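Local coordinates for protein O-ureido-L-serine synthase (Streptomyces lavendulae, PDB 3X44) that catalyses the pyridoxal 5'-phosphate-dependent addition of hydroxyurea to O-acetyl-L-serine, giving O-ureido-L-serine for biosynthesis of the antibiotic D-cycloserine, at residues A[65-70]-A[135-140]. The protein carries 1 engineered substitution. Residues are numbered along the deposited sequence; the frame is centred on the assembly and turned at random.
Sequences TIVECT and YGWFRA. With PUS ((E)-O-(carbamoylamino)-N-({3-hydroxy-2-methyl-5-[(phosphonooxy)methyl]pyridin-4-yl}methylidene)-L-serine), chain C.
Phe-138 joins the short strand 138-139 to strand 65-70 through both of its backbone polar atoms: its N donates to Thr-65 O at 2.8 Å, and its O accepts from Val-67 N, the latter N-H...O angle being 168°. The next link is weak, Ala-140 N reaching Val-67 O at 3.5 Å. That carbonyl has a second donor in Arg-139 NH1, 3.1 Å from Val-67 O and lying 36° out of the carbonyl plane.

The same nitrogen also enters a charge pair. Arg-139 NH1 makes a nearly straight salt bridge of 2.9 Å to Glu-68 OE1, approaching from above the carboxylate while the oxygen stays close to the guanidinium plane. Glu-68 OE1 takes Cys-69 N on its anti lone pair as well, and a water links it to Arg-139 NH2. Outside the two segments, Arg-139 NE is salt-bridged to Asp-129 and Glu-68 OE2 accepts from Gln-142 N; Gln-142 NE2 is also hydrogen-bonded to the Schiff base of pyridoxal phosphate with the product O-ureido-L-serine.

Parallel pairing of Ile-66 with Phe-138 and of Val-67 with Arg-139 adds 138-139 beside strand 65-70, at one edge of the chain's four-stranded parallel sheet; it is reached from helix 120-135 through Gly-136 with its positive phi. Strand 65-70 leads to the active site, where Thr-70 OG1 donates to the bound product's OT at 2.6 Å.

Among the apolar contacts, Thr-65 CG2 lies over the face of the Trp-137 five-membered ring, 3.4 Å from its centroid and 9° off the ring normal, a CH-pi contact; Tyr-135 CB lies over the opposite ring face. On one face of the sheet Val-67 CG1 meets the aliphatic Arg-139 CD at 3.4 Å. On the other, Ile-66 CG1 lies 3.9 Å from Phe-138 CD2, beside helix 43-56, whose Val-50 and Ala-54 touch Phe-138.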
ATOM      1  N   THR A  65     -33.846  -5.977  -5.793  1.00 24.61           N
ATOM      2  CA  THR A  65     -33.942  -4.547  -5.521  1.00 24.62           C
ATOM      3  C   THR A  65     -33.685  -4.214  -4.049  1.00 24.54           C
ATOM      4  O   THR A  65     -34.258  -4.829  -3.153  1.00 21.09           O
ATOM      5  CB  THR A  65     -35.336  -4.005  -5.917  1.00 24.49           C
ATOM      6  OG1 THR A  65     -35.495  -4.074  -7.342  1.00 22.47           O
ATOM      7  CG2 THR A  65     -35.494  -2.561  -5.459  1.00 24.39           C
ATOM      8  N   ILE A  66     -32.826  -3.230  -3.814  1.00 23.21           N
ATOM      9  CA  ILE A  66     -32.487  -2.804  -2.462  1.00 19.48           C
ATOM     10  C   ILE A  66     -33.098  -1.432  -2.203  1.00 21.19           C
ATOM     11  O   ILE A  66     -33.009  -0.534  -3.045  1.00 17.03           O
ATOM     12  CB  ILE A  66     -30.945  -2.714  -2.272  1.00 19.92           C
ATOM     13  CG1 ILE A  66     -30.318  -4.102  -2.413  1.00 16.42           C
ATOM     14  CG2 ILE A  66     -30.614  -2.127  -0.908  1.00 17.98           C
ATOM     15  CD1 ILE A  66     -28.998  -4.107  -3.145  1.00 23.26           C
ATOM     16  N   VAL A  67     -33.728  -1.278  -1.042  1.00 21.51           N
ATOM     17  CA  VAL A  67     -34.348  -0.007  -0.681  1.00 24.37           C
ATOM     18  C   VAL A  67     -33.853   0.443   0.684  1.00 23.84           C
ATOM     19  O   VAL A  67     -33.707  -0.370   1.602  1.00 26.00           O
ATOM     20  CB  VAL A  67     -35.895  -0.106  -0.646  1.00 24.03           C
ATOM     21  CG1 VAL A  67     -36.347  -0.985   0.514  1.00 24.72           C
ATOM     22  CG2 VAL A  67     -36.497   1.287  -0.517  1.00 25.00           C
ATOM     23  N   GLU A  68     -33.599   1.742   0.812  1.00 21.41           N
ATOM     24  CA  GLU A  68     -33.102   2.294   2.067  1.00 20.38           C
ATOM     25  C   GLU A  68     -33.423   3.777   2.233  1.00 18.59           C
ATOM     26  O   GLU A  68     -33.446   4.533   1.259  1.00 17.28           O
ATOM     27  CB  GLU A  68     -31.589   2.094   2.142  1.00 23.02           C
ATOM     28  CG  GLU A  68     -30.951   2.713   3.369  1.00 29.14           C
ATOM     29  CD  GLU A  68     -31.351   1.996   4.636  1.00 29.20           C
ATOM     30  OE1 GLU A  68     -32.528   2.113   5.040  1.00 30.93           O
ATOM     31  OE2 GLU A  68     -30.490   1.310   5.222  1.00 32.53           O
ATOM     32  N   CYS A  69     -33.700   4.183   3.468  1.00 17.37           N
ATOM     33  CA  CYS A  69     -33.963   5.591   3.764  1.00 16.60           C
ATOM     34  C   CYS A  69     -32.582   6.134   4.095  1.00 17.55           C
ATOM     35  O   CYS A  69     -31.888   5.586   4.951  1.00 18.36           O
ATOM     36  CB  CYS A  69     -34.879   5.756   4.979  1.00 19.23           C
ATOM     37  SG  CYS A  69     -34.891   7.448   5.604  1.00 20.89           S
ATOM     38  N   THR A  70     -32.180   7.203   3.427  1.00 15.94           N
ATOM     39  CA  THR A  70     -30.842   7.735   3.639  1.00 18.29           C
ATOM     40  C   THR A  70     -30.800   9.259   3.676  1.00 14.71           C
ATOM     41  O   THR A  70     -31.715   9.917   3.184  1.00 18.21           O
ATOM     42  CB  THR A  70     -29.921   7.244   2.495  1.00 18.32           C
ATOM     43  OG1 THR A  70     -28.637   7.857   2.601  1.00 22.60           O
ATOM     44  CG2 THR A  70     -30.529   7.616   1.144  1.00 20.88           C
ATOM     45  N   TYR A 135     -43.495  -4.523  -2.389  1.00 37.04           N
ATOM     46  CA  TYR A 135     -42.799  -5.072  -3.547  1.00 37.65           C
ATOM     47  C   TYR A 135     -41.766  -6.164  -3.279  1.00 36.38           C
ATOM     48  O   TYR A 135     -41.206  -6.728  -4.221  1.00 35.97           O
ATOM     49  CB  TYR A 135     -42.163  -3.927  -4.329  1.00 38.92           C
ATOM     50  CG  TYR A 135     -43.152  -2.831  -4.656  1.00 41.77           C
ATOM     51  CD1 TYR A 135     -43.205  -1.661  -3.896  1.00 42.04           C
ATOM     52  CD2 TYR A 135     -44.053  -2.977  -5.714  1.00 44.02           C
ATOM     53  CE1 TYR A 135     -44.135  -0.662  -4.184  1.00 41.82           C
ATOM     54  CE2 TYR A 135     -44.984  -1.982  -6.006  1.00 43.69           C
ATOM     55  CZ  TYR A 135     -45.018  -0.832  -5.239  1.00 43.12           C
ATOM     56  OH  TYR A 135     -45.933   0.149  -5.536  1.00 43.93           O
ATOM     57  N   GLY A 136     -41.514  -6.457  -2.007  1.00 33.62           N
ATOM     58  CA  GLY A 136     -40.562  -7.500  -1.653  1.00 32.41           C
ATOM     59  C   GLY A 136     -39.088  -7.130  -1.720  1.00 29.94           C
ATOM     60  O   GLY A 136     -38.220  -8.001  -1.644  1.00 30.34           O
ATOM     61  N   TRP A 137     -38.799  -5.840  -1.855  1.00 28.66           N
ATOM     62  CA  TRP A 137     -37.418  -5.373  -1.939  1.00 24.21           C
ATOM     63  C   TRP A 137     -36.647  -5.638  -0.655  1.00 22.36           C
ATOM     64  O   TRP A 137     -37.238  -5.754   0.419  1.00 23.05           O
ATOM     65  CB  TRP A 137     -37.399  -3.880  -2.240  1.00 24.59           C
ATOM     66  CG  TRP A 137     -38.146  -3.520  -3.471  1.00 26.24           C
ATOM     67  CD1 TRP A 137     -38.455  -4.345  -4.520  1.00 26.25           C
ATOM     68  CD2 TRP A 137     -38.650  -2.226  -3.814  1.00 26.31           C
ATOM     69  NE1 TRP A 137     -39.117  -3.637  -5.496  1.00 27.66           N
ATOM     70  CE2 TRP A 137     -39.250  -2.335  -5.089  1.00 24.89           C
ATOM     71  CE3 TRP A 137     -38.650  -0.982  -3.168  1.00 24.85           C
ATOM     72  CZ2 TRP A 137     -39.845  -1.247  -5.731  1.00 25.76           C
ATOM     73  CZ3 TRP A 137     -39.243   0.100  -3.808  1.00 26.33           C
ATOM     74  CH2 TRP A 137     -39.832  -0.041  -5.078  1.00 22.33           C
ATOM     75  N   PHE A 138     -35.326  -5.738  -0.770  1.00 22.92           N
ATOM     76  CA  PHE A 138     -34.470  -5.982   0.389  1.00 22.83           C
ATOM     77  C   PHE A 138     -34.238  -4.660   1.110  1.00 24.55           C
ATOM     78  O   PHE A 138     -34.012  -3.634   0.470  1.00 23.60           O
ATOM     79  CB  PHE A 138     -33.131  -6.577  -0.066  1.00 22.42           C
ATOM     80  CG  PHE A 138     -32.089  -6.649   1.019  1.00 24.14           C
ATOM     81  CD1 PHE A 138     -32.146  -7.639   1.998  1.00 24.65           C
ATOM     82  CD2 PHE A 138     -31.046  -5.726   1.061  1.00 22.63           C
ATOM     83  CE1 PHE A 138     -31.178  -7.708   3.003  1.00 24.78           C
ATOM     84  CE2 PHE A 138     -30.078  -5.787   2.057  1.00 24.31           C
ATOM     85  CZ  PHE A 138     -30.144  -6.780   3.030  1.00 23.85           C
ATOM     86  N   ARG A 139     -34.315  -4.685   2.437  1.00 24.31           N
ATOM     87  CA  ARG A 139     -34.099  -3.488   3.240  1.00 25.49           C
ATOM     88  C   ARG A 139     -32.704  -3.549   3.853  1.00 24.31           C
ATOM     89  O   ARG A 139     -32.360  -4.519   4.524  1.00 25.02           O
ATOM     90  CB  ARG A 139     -35.134  -3.396   4.370  1.00 26.84           C
ATOM     91  CG  ARG A 139     -36.549  -3.073   3.922  1.00 29.16           C
ATOM     92  CD  ARG A 139     -36.790  -1.573   3.865  1.00 30.27           C
ATOM     93  NE  ARG A 139     -36.569  -0.926   5.158  1.00 30.21           N
ATOM     94  CZ  ARG A 139     -35.552  -0.112   5.419  1.00 29.34           C
ATOM     95  NH1 ARG A 139     -34.658   0.160   4.475  1.00 23.86           N
ATOM     96  NH2 ARG A 139     -35.429   0.429   6.623  1.00 26.89           N
ATOM     97  N   ALA A 140     -31.899  -2.519   3.622  1.00 21.46           N
ATOM     98  CA  ALA A 140     -30.559  -2.494   4.187  1.00 20.88           C
ATOM     99  C   ALA A 140     -30.631  -2.290   5.704  1.00 18.80           C
ATOM    100  O   ALA A 140     -29.768  -2.765   6.437  1.00 22.33           O
ATOM    101  CB  ALA A 140     -29.732  -1.380   3.539  1.00 19.96           C
TER
HETATM  102  N   PUS C 400     -24.958   8.918   6.591  1.00 20.82           N
HETATM  103  CA  PUS C 400     -26.040   7.855   6.524  1.00 22.23           C
HETATM  104  CB  PUS C 400     -27.056   7.989   7.713  1.00 21.18           C
HETATM  105  OG  PUS C 400     -27.704   9.340   7.684  1.00 24.28           O
HETATM  106  ND  PUS C 400     -29.054   9.280   8.196  1.00 25.49           N
HETATM  107  CE  PUS C 400     -29.409  10.063   9.240  1.00 24.50           C
HETATM  108  NZ2 PUS C 400     -28.465  10.586  10.045  1.00 23.66           N
HETATM  109  OZ1 PUS C 400     -30.557  10.292   9.450  1.00 25.91           O
HETATM  110  C   PUS C 400     -26.792   7.999   5.183  1.00 22.51           C
HETATM  111  O   PUS C 400     -26.259   8.558   4.266  1.00 22.53           O
HETATM  112  OT  PUS C 400     -27.906   7.550   5.057  1.00 22.02           O
HETATM  113  C2  PUS C 400     -21.908  12.141   6.888  1.00 15.85           C
HETATM  114  C3  PUS C 400     -22.842  11.021   6.673  1.00 15.79           C
HETATM  115  C4  PUS C 400     -23.092  10.085   7.775  1.00 17.56           C
HETATM  116  C5  PUS C 400     -22.381  10.282   9.045  1.00 19.05           C
HETATM  117  C6  PUS C 400     -21.460  11.424   9.159  1.00 16.00           C
HETATM  118  C2A PUS C 400     -21.659  13.143   5.796  1.00 16.63           C
HETATM  119  C4A PUS C 400     -24.176   9.035   7.677  1.00 19.39           C
HETATM  120  C5A PUS C 400     -22.587   9.345  10.224  1.00 15.90           C
HETATM  121  N1  PUS C 400     -21.271  12.288   8.103  1.00 18.81           N
HETATM  122  O3  PUS C 400     -23.403  10.831   5.464  1.00 17.29           O
HETATM  123  O1P PUS C 400     -23.811   6.553  10.118  1.00 16.14           O
HETATM  124  O2P PUS C 400     -21.654   5.794  10.717  1.00 15.48           O
HETATM  125  O3P PUS C 400     -22.800   7.325  12.129  1.00 17.15           O
HETATM  126  O4P PUS C 400     -21.932   8.055   9.982  1.00 16.71           O
HETATM  127  P   PUS C 400     -22.556   6.931  10.740  1.00 17.48           P
HETATM  128  O   HOH W   1     -33.485   2.410   7.381  1.00 25.09           O